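Long-range contact in acyl-CoA synthetase (AMP-forming)/AMP-acid ligase II-like protein (Dyadobacter fermentans, PDB 4GS5), which is an AMP-forming acyl-CoA synthetase-like member of the ATP-dependent AMP-binding enzyme family, probably joining medium-chain fatty acids to coenzyme A: residues V272-W285 against L298-L312. Residues are numbered along the deposited sequence; the frame is centred on the assembly and turned at random.
Sequences VFHHLNIGNAFFCW and LVIENAMPEALTERL. With EDO (1,2-ethanediol), chain P.
Phe283 lays one face of its ring over Val299: Val299 CB stands 3.9 Å from the ring centroid and 15° off its normal, a CH-pi contact offset toward the rim. The two residues form a hydrogen-bonded pair of an antiparallel beta hairpin, strands 282-289 and 295-301, with helices 262-276 and 306-319 packed together on one face of its sheet, consistent with the small C-terminal domain of adenylate-forming enzymes. The ring reaches its neighbour because CG sits between the backbone N and the carbonyl carbon, bending the side chain over the adjoining strand; Phe335 meets it edge-to-face. Phe283 N donates to Val299 O at 2.9 Å in the carbonyl plane, and Phe283 O accepts from Val299 N in return.

On the face carrying Phe282, Ile300 and Leu298, the hairpin meets the helices. Phe273 receives Ile300 CD1 at its ring edge, 3.9 Å from Phe273 CZ, while Phe282 CD2 lies over the centre of the Phe273 face. Leu312 CD1 fills the angle between Val272 CG1 (3.6 Å) and Phe273 CE1 (3.7 Å), thereby joining the helices, whose segment axes run at 132°. Nearer the surface, Leu276 CG lies over one face of the Arg311 guanidinium. Beyond the Schellman motif at Asn277, Ile278 meets Leu308 tip to tip and crosses selenomethionine Met304 at about a right angle, its CG2 3.9 Å from Met304 SE.

Where strand 295-301 ends, Glu301 is held through both its backbone N and O by segment 272-285: its N donates to Ala281 O, and its O accepts from the Asn280 amide. That second bond is nearly straight (165°), with Asn280 ND2 3.0 Å from Glu301 O and in its carbonyl plane.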
loop_
_atom_site.group_PDB
_atom_site.type_symbol
_atom_site.label_atom_id
_atom_site.label_comp_id
_atom_site.label_asym_id
_atom_site.label_seq_id
_atom_site.Cartn_x
_atom_site.Cartn_y
_atom_site.Cartn_z
ATOM N N VAL A 272 29.177 -4.018 11.659
ATOM C CA VAL A 272 30.497 -3.585 12.096
ATOM C C VAL A 272 30.676 -3.803 13.600
ATOM O O VAL A 272 31.672 -4.378 14.026
ATOM C CB VAL A 272 30.760 -2.114 11.750
ATOM C CG1 VAL A 272 32.006 -1.606 12.477
ATOM C CG2 VAL A 272 30.890 -1.947 10.240
ATOM N N PHE A 273 29.714 -3.346 14.400
ATOM C CA PHE A 273 29.752 -3.587 15.846
ATOM C C PHE A 273 29.909 -5.073 16.170
ATOM O O PHE A 273 30.791 -5.459 16.936
ATOM C CB PHE A 273 28.486 -3.058 16.520
ATOM C CG PHE A 273 28.549 -1.601 16.875
ATOM C CD1 PHE A 273 28.667 -0.638 15.890
ATOM C CD2 PHE A 273 28.458 -1.197 18.194
ATOM C CE1 PHE A 273 28.715 0.703 16.223
ATOM C CE2 PHE A 273 28.509 0.137 18.533
ATOM C CZ PHE A 273 28.635 1.090 17.548
ATOM N N HIS A 274 29.042 -5.902 15.593
ATOM C CA HIS A 274 29.097 -7.346 15.836
ATOM C C HIS A 274 30.488 -7.879 15.517
ATOM O O HIS A 274 31.073 -8.636 16.299
ATOM C CB HIS A 274 28.042 -8.079 14.996
ATOM C CG HIS A 274 28.282 -9.554 14.871
ATOM N ND1 HIS A 274 29.038 -10.103 13.855
ATOM C CD2 HIS A 274 27.865 -10.592 15.633
ATOM C CE1 HIS A 274 29.076 -11.416 13.999
ATOM N NE2 HIS A 274 28.372 -11.740 15.068
ATOM N N HIS A 275 31.014 -7.465 14.368
ATOM C CA HIS A 275 32.324 -7.910 13.905
ATOM C C HIS A 275 33.453 -7.506 14.853
ATOM O O HIS A 275 34.475 -8.189 14.930
ATOM C CB HIS A 275 32.606 -7.373 12.499
ATOM C CG HIS A 275 33.955 -7.751 11.967
ATOM N ND1 HIS A 275 34.986 -6.846 11.837
ATOM C CD2 HIS A 275 34.441 -8.941 11.536
ATOM C CE1 HIS A 275 36.048 -7.460 11.350
ATOM N NE2 HIS A 275 35.744 -8.731 11.158
ATOM N N LEU A 276 33.265 -6.394 15.560
ATOM C CA LEU A 276 34.259 -5.919 16.524
ATOM C C LEU A 276 33.893 -6.271 17.965
ATOM O O LEU A 276 34.594 -5.882 18.902
ATOM C CB LEU A 276 34.472 -4.406 16.392
ATOM C CG LEU A 276 35.533 -3.929 15.396
ATOM C CD1 LEU A 276 35.279 -4.496 14.007
ATOM C CD2 LEU A 276 35.581 -2.408 15.355
ATOM N N ASN A 277 32.797 -7.003 18.139
ATOM C CA ASN A 277 32.333 -7.389 19.469
ATOM C C ASN A 277 32.116 -6.189 20.403
ATOM O O ASN A 277 32.551 -6.189 21.555
ATOM C CB ASN A 277 33.290 -8.408 20.099
ATOM C CG ASN A 277 32.821 -8.886 21.462
ATOM O OD1 ASN A 277 33.434 -8.575 22.486
ATOM N ND2 ASN A 277 31.721 -9.636 21.482
ATOM N N ILE A 278 31.442 -5.165 19.890
ATOM C CA ILE A 278 31.070 -4.013 20.692
ATOM C C ILE A 278 29.639 -4.195 21.168
ATOM O O ILE A 278 28.712 -4.265 20.357
ATOM C CB ILE A 278 31.170 -2.723 19.873
ATOM C CG1 ILE A 278 32.581 -2.575 19.300
ATOM C CG2 ILE A 278 30.815 -1.520 20.726
ATOM C CD1 ILE A 278 32.789 -1.306 18.499
ATOM N N GLY A 279 29.461 -4.286 22.481
ATOM C CA GLY A 279 28.157 -4.543 23.059
ATOM C C GLY A 279 27.373 -3.274 23.338
ATOM O O GLY A 279 26.184 -3.335 23.643
ATOM N N ASN A 280 28.042 -2.128 23.241
ATOM C CA ASN A 280 27.392 -0.844 23.467
ATOM C C ASN A 280 26.203 -0.657 22.541
ATOM O O ASN A 280 26.279 -0.951 21.340
ATOM C CB ASN A 280 28.369 0.305 23.231
ATOM C CG ASN A 280 29.659 0.142 23.995
ATOM O OD1 ASN A 280 30.421 -0.796 23.757
ATOM N ND2 ASN A 280 29.924 1.068 24.907
ATOM N N ALA A 281 25.101 -0.161 23.085
ATOM C CA ALA A 281 23.957 0.146 22.239
ATOM C C ALA A 281 24.323 1.367 21.400
ATOM O O ALA A 281 25.231 2.121 21.758
ATOM C CB ALA A 281 22.718 0.410 23.084
ATOM N N PHE A 282 23.633 1.560 20.282
ATOM C CA PHE A 282 23.902 2.712 19.440
ATOM C C PHE A 282 22.687 2.981 18.563
ATOM O O PHE A 282 21.821 2.121 18.393
ATOM C CB PHE A 282 25.104 2.433 18.533
ATOM C CG PHE A 282 24.782 1.482 17.408
ATOM C CD1 PHE A 282 24.395 1.960 16.163
ATOM C CD2 PHE A 282 24.809 0.106 17.615
ATOM C CE1 PHE A 282 24.066 1.083 15.126
ATOM C CE2 PHE A 282 24.474 -0.778 16.584
ATOM C CZ PHE A 282 24.108 -0.281 15.337
ATOM N N PHE A 283 22.631 4.178 17.997
ATOM C CA PHE A 283 21.676 4.448 16.932
ATOM C C PHE A 283 22.199 5.580 16.068
ATOM O O PHE A 283 22.824 6.532 16.562
ATOM C CB PHE A 283 20.261 4.757 17.476
ATOM C CG PHE A 283 20.198 5.960 18.391
ATOM C CD1 PHE A 283 19.948 7.231 17.879
ATOM C CD2 PHE A 283 20.390 5.818 19.757
ATOM C CE1 PHE A 283 19.885 8.332 18.708
ATOM C CE2 PHE A 283 20.339 6.926 20.604
ATOM C CZ PHE A 283 20.075 8.184 20.081
ATOM N N CYS A 284 21.980 5.452 14.769
ATOM C CA CYS A 284 22.248 6.552 13.866
ATOM C C CYS A 284 21.181 7.613 14.054
ATOM O O CYS A 284 20.029 7.306 14.360
ATOM C CB CYS A 284 22.269 6.064 12.420
ATOM S SG CYS A 284 23.791 5.200 12.041
ATOM N N TRP A 285 21.580 8.863 13.874
ATOM C CA TRP A 285 20.655 9.972 13.985
ATOM C C TRP A 285 21.149 11.082 13.066
ATOM O O TRP A 285 21.947 10.833 12.159
ATOM C CB TRP A 285 20.581 10.450 15.435
ATOM C CG TRP A 285 19.329 11.200 15.778
ATOM C CD1 TRP A 285 19.239 12.486 16.248
ATOM C CD2 TRP A 285 17.985 10.710 15.692
ATOM N NE1 TRP A 285 17.924 12.820 16.453
ATOM C CE2 TRP A 285 17.134 11.748 16.124
ATOM C CE3 TRP A 285 17.421 9.490 15.314
ATOM C CZ2 TRP A 285 15.741 11.605 16.178
ATOM C CZ3 TRP A 285 16.034 9.350 15.362
ATOM C CH2 TRP A 285 15.212 10.402 15.791
ATOM N N LEU A 298 26.358 9.426 14.598
ATOM C CA LEU A 298 26.240 8.170 15.322
ATOM C C LEU A 298 26.250 8.419 16.832
ATOM O O LEU A 298 27.091 9.161 17.353
ATOM C CB LEU A 298 27.380 7.227 14.918
ATOM C CG LEU A 298 27.478 5.875 15.615
ATOM C CD1 LEU A 298 26.223 5.040 15.367
ATOM C CD2 LEU A 298 28.723 5.152 15.130
ATOM N N VAL A 299 25.305 7.803 17.534
ATOM C CA VAL A 299 25.203 7.943 18.989
ATOM C C VAL A 299 25.421 6.580 19.653
ATOM O O VAL A 299 24.764 5.591 19.300
ATOM C CB VAL A 299 23.823 8.459 19.410
ATOM C CG1 VAL A 299 23.817 8.753 20.893
ATOM C CG2 VAL A 299 23.429 9.685 18.599
ATOM N N ILE A 300 26.333 6.536 20.615
ATOM C CA ILE A 300 26.710 5.296 21.281
ATOM C C ILE A 300 26.510 5.448 22.786
ATOM O O ILE A 300 26.780 6.510 23.341
ATOM C CB ILE A 300 28.190 4.965 20.996
ATOM C CG1 ILE A 300 28.415 4.800 19.489
ATOM C CG2 ILE A 300 28.633 3.717 21.743
ATOM C CD1 ILE A 300 29.841 4.435 19.133
ATOM N N GLU A 301 26.040 4.390 23.443
ATOM C CA GLU A 301 25.824 4.410 24.892
ATOM C C GLU A 301 27.067 3.961 25.662
ATOM O O GLU A 301 27.627 2.903 25.380
ATOM C CB GLU A 301 24.642 3.521 25.271
ATOM C CG GLU A 301 24.226 3.617 26.741
ATOM C CD GLU A 301 22.985 2.785 27.048
ATOM O OE1 GLU A 301 22.956 1.591 26.669
ATOM O OE2 GLU A 301 22.039 3.328 27.660
ATOM N N ASN A 302 27.480 4.765 26.639
ATOM C CA ASN A 302 28.705 4.508 27.403
ATOM C C ASN A 302 29.967 4.762 26.586
ATOM O O ASN A 302 30.022 4.442 25.397
ATOM C CB ASN A 302 28.727 3.080 27.958
ATOM C CG ASN A 302 27.566 2.796 28.885
ATOM O OD1 ASN A 302 27.203 3.629 29.719
ATOM N ND2 ASN A 302 26.967 1.616 28.742
ATOM N N ALA A 303 30.986 5.329 27.227
ATOM C CA ALA A 303 32.237 5.639 26.541
ATOM C C ALA A 303 32.966 4.373 26.114
ATOM O O ALA A 303 32.764 3.302 26.689
ATOM C CB ALA A 303 33.140 6.499 27.426
HETATM N N MSE A 304 33.805 4.502 25.092
HETATM C CA MSE A 304 34.657 3.406 24.649
HETATM C C MSE A 304 36.097 3.896 24.650
HETATM O O MSE A 304 36.341 5.101 24.556
HETATM C CB MSE A 304 34.277 2.951 23.237
HETATM C CG MSE A 304 32.789 2.806 22.988
HETATM SE SE MSE A 304 32.430 1.944 21.260
HETATM C CE MSE A 304 33.894 2.677 20.235
ATOM N N PRO A 305 37.057 2.963 24.746
ATOM C CA PRO A 305 38.480 3.328 24.707
ATOM C C PRO A 305 38.857 3.896 23.339
ATOM O O PRO A 305 38.346 3.425 22.314
ATOM C CB PRO A 305 39.194 1.995 24.956
ATOM C CG PRO A 305 38.218 0.958 24.510
ATOM C CD PRO A 305 36.854 1.506 24.821
ATOM N N GLU A 306 39.728 4.902 23.332
ATOM C CA GLU A 306 40.116 5.579 22.098
ATOM C C GLU A 306 40.508 4.585 21.000
ATOM O O GLU A 306 40.164 4.770 19.828
ATOM C CB GLU A 306 41.262 6.566 22.365
ATOM C CG GLU A 306 41.613 7.468 21.183
ATOM C CD GLU A 306 42.814 8.381 21.450
ATOM O OE1 GLU A 306 43.256 8.486 22.618
ATOM O OE2 GLU A 306 43.321 8.995 20.482
ATOM N N ALA A 307 41.220 3.531 21.391
ATOM C CA ALA A 307 41.705 2.521 20.453
ATOM C C ALA A 307 40.563 1.849 19.703
ATOM O O ALA A 307 40.605 1.717 18.475
ATOM C CB ALA A 307 42.540 1.480 21.185
ATOM N N LEU A 308 39.548 1.421 20.451
ATOM C CA LEU A 308 38.397 0.738 19.870
ATOM C C LEU A 308 37.560 1.709 19.045
ATOM O O LEU A 308 37.023 1.342 18.005
ATOM C CB LEU A 308 37.550 0.075 20.957
ATOM C CG LEU A 308 36.478 -0.910 20.486
ATOM C CD1 LEU A 308 37.045 -1.881 19.470
ATOM C CD2 LEU A 308 35.891 -1.664 21.664
ATOM N N THR A 309 37.469 2.954 19.499
ATOM C CA THR A 309 36.755 3.977 18.748
ATOM C C THR A 309 37.397 4.196 17.374
ATOM O O THR A 309 36.697 4.359 16.372
ATOM C CB THR A 309 36.689 5.303 19.524
ATOM O OG1 THR A 309 36.051 5.077 20.788
ATOM C CG2 THR A 309 35.893 6.335 18.746
ATOM N N GLU A 310 38.726 4.184 17.339
ATOM C CA GLU A 310 39.484 4.296 16.093
ATOM C C GLU A 310 39.257 3.108 15.155
ATOM O O GLU A 310 39.051 3.296 13.950
ATOM C CB GLU A 310 40.977 4.460 16.380
ATOM C CG GLU A 310 41.410 5.903 16.574
ATOM C CD GLU A 310 42.867 6.036 17.017
ATOM O OE1 GLU A 310 43.614 5.029 16.984
ATOM O OE2 GLU A 310 43.261 7.156 17.406
ATOM N N ARG A 311 39.306 1.891 15.697
ATOM C CA ARG A 311 38.972 0.705 14.913
ATOM C C ARG A 311 37.564 0.846 14.344
ATOM O O ARG A 311 37.318 0.568 13.171
ATOM C CB ARG A 311 39.045 -0.572 15.757
ATOM C CG ARG A 311 40.438 -1.160 15.918
ATOM C CD ARG A 311 40.373 -2.647 16.264
ATOM N NE ARG A 311 39.974 -3.452 15.109
ATOM C CZ ARG A 311 39.918 -4.781 15.096
ATOM N NH1 ARG A 311 40.231 -5.472 16.185
ATOM N NH2 ARG A 311 39.546 -5.422 13.992
ATOM N N LEU A 312 36.637 1.277 15.190
ATOM C CA LEU A 312 35.241 1.365 14.796
ATOM C C LEU A 312 35.094 2.335 13.639
ATOM O O LEU A 312 34.506 2.011 12.601
ATOM C CB LEU A 312 34.387 1.831 15.966
ATOM C CG LEU A 312 32.966 2.167 15.533
ATOM C CD1 LEU A 312 32.242 0.901 15.070
ATOM C CD2 LEU A 312 32.231 2.858 16.666
HETATM C C1 EDO P . 20.299 -1.322 19.720
HETATM O O1 EDO P . 21.662 -0.886 19.571
HETATM C C2 EDO P . 19.860 -1.226 21.174
HETATM O O2 EDO P . 20.631 -2.172 21.906
#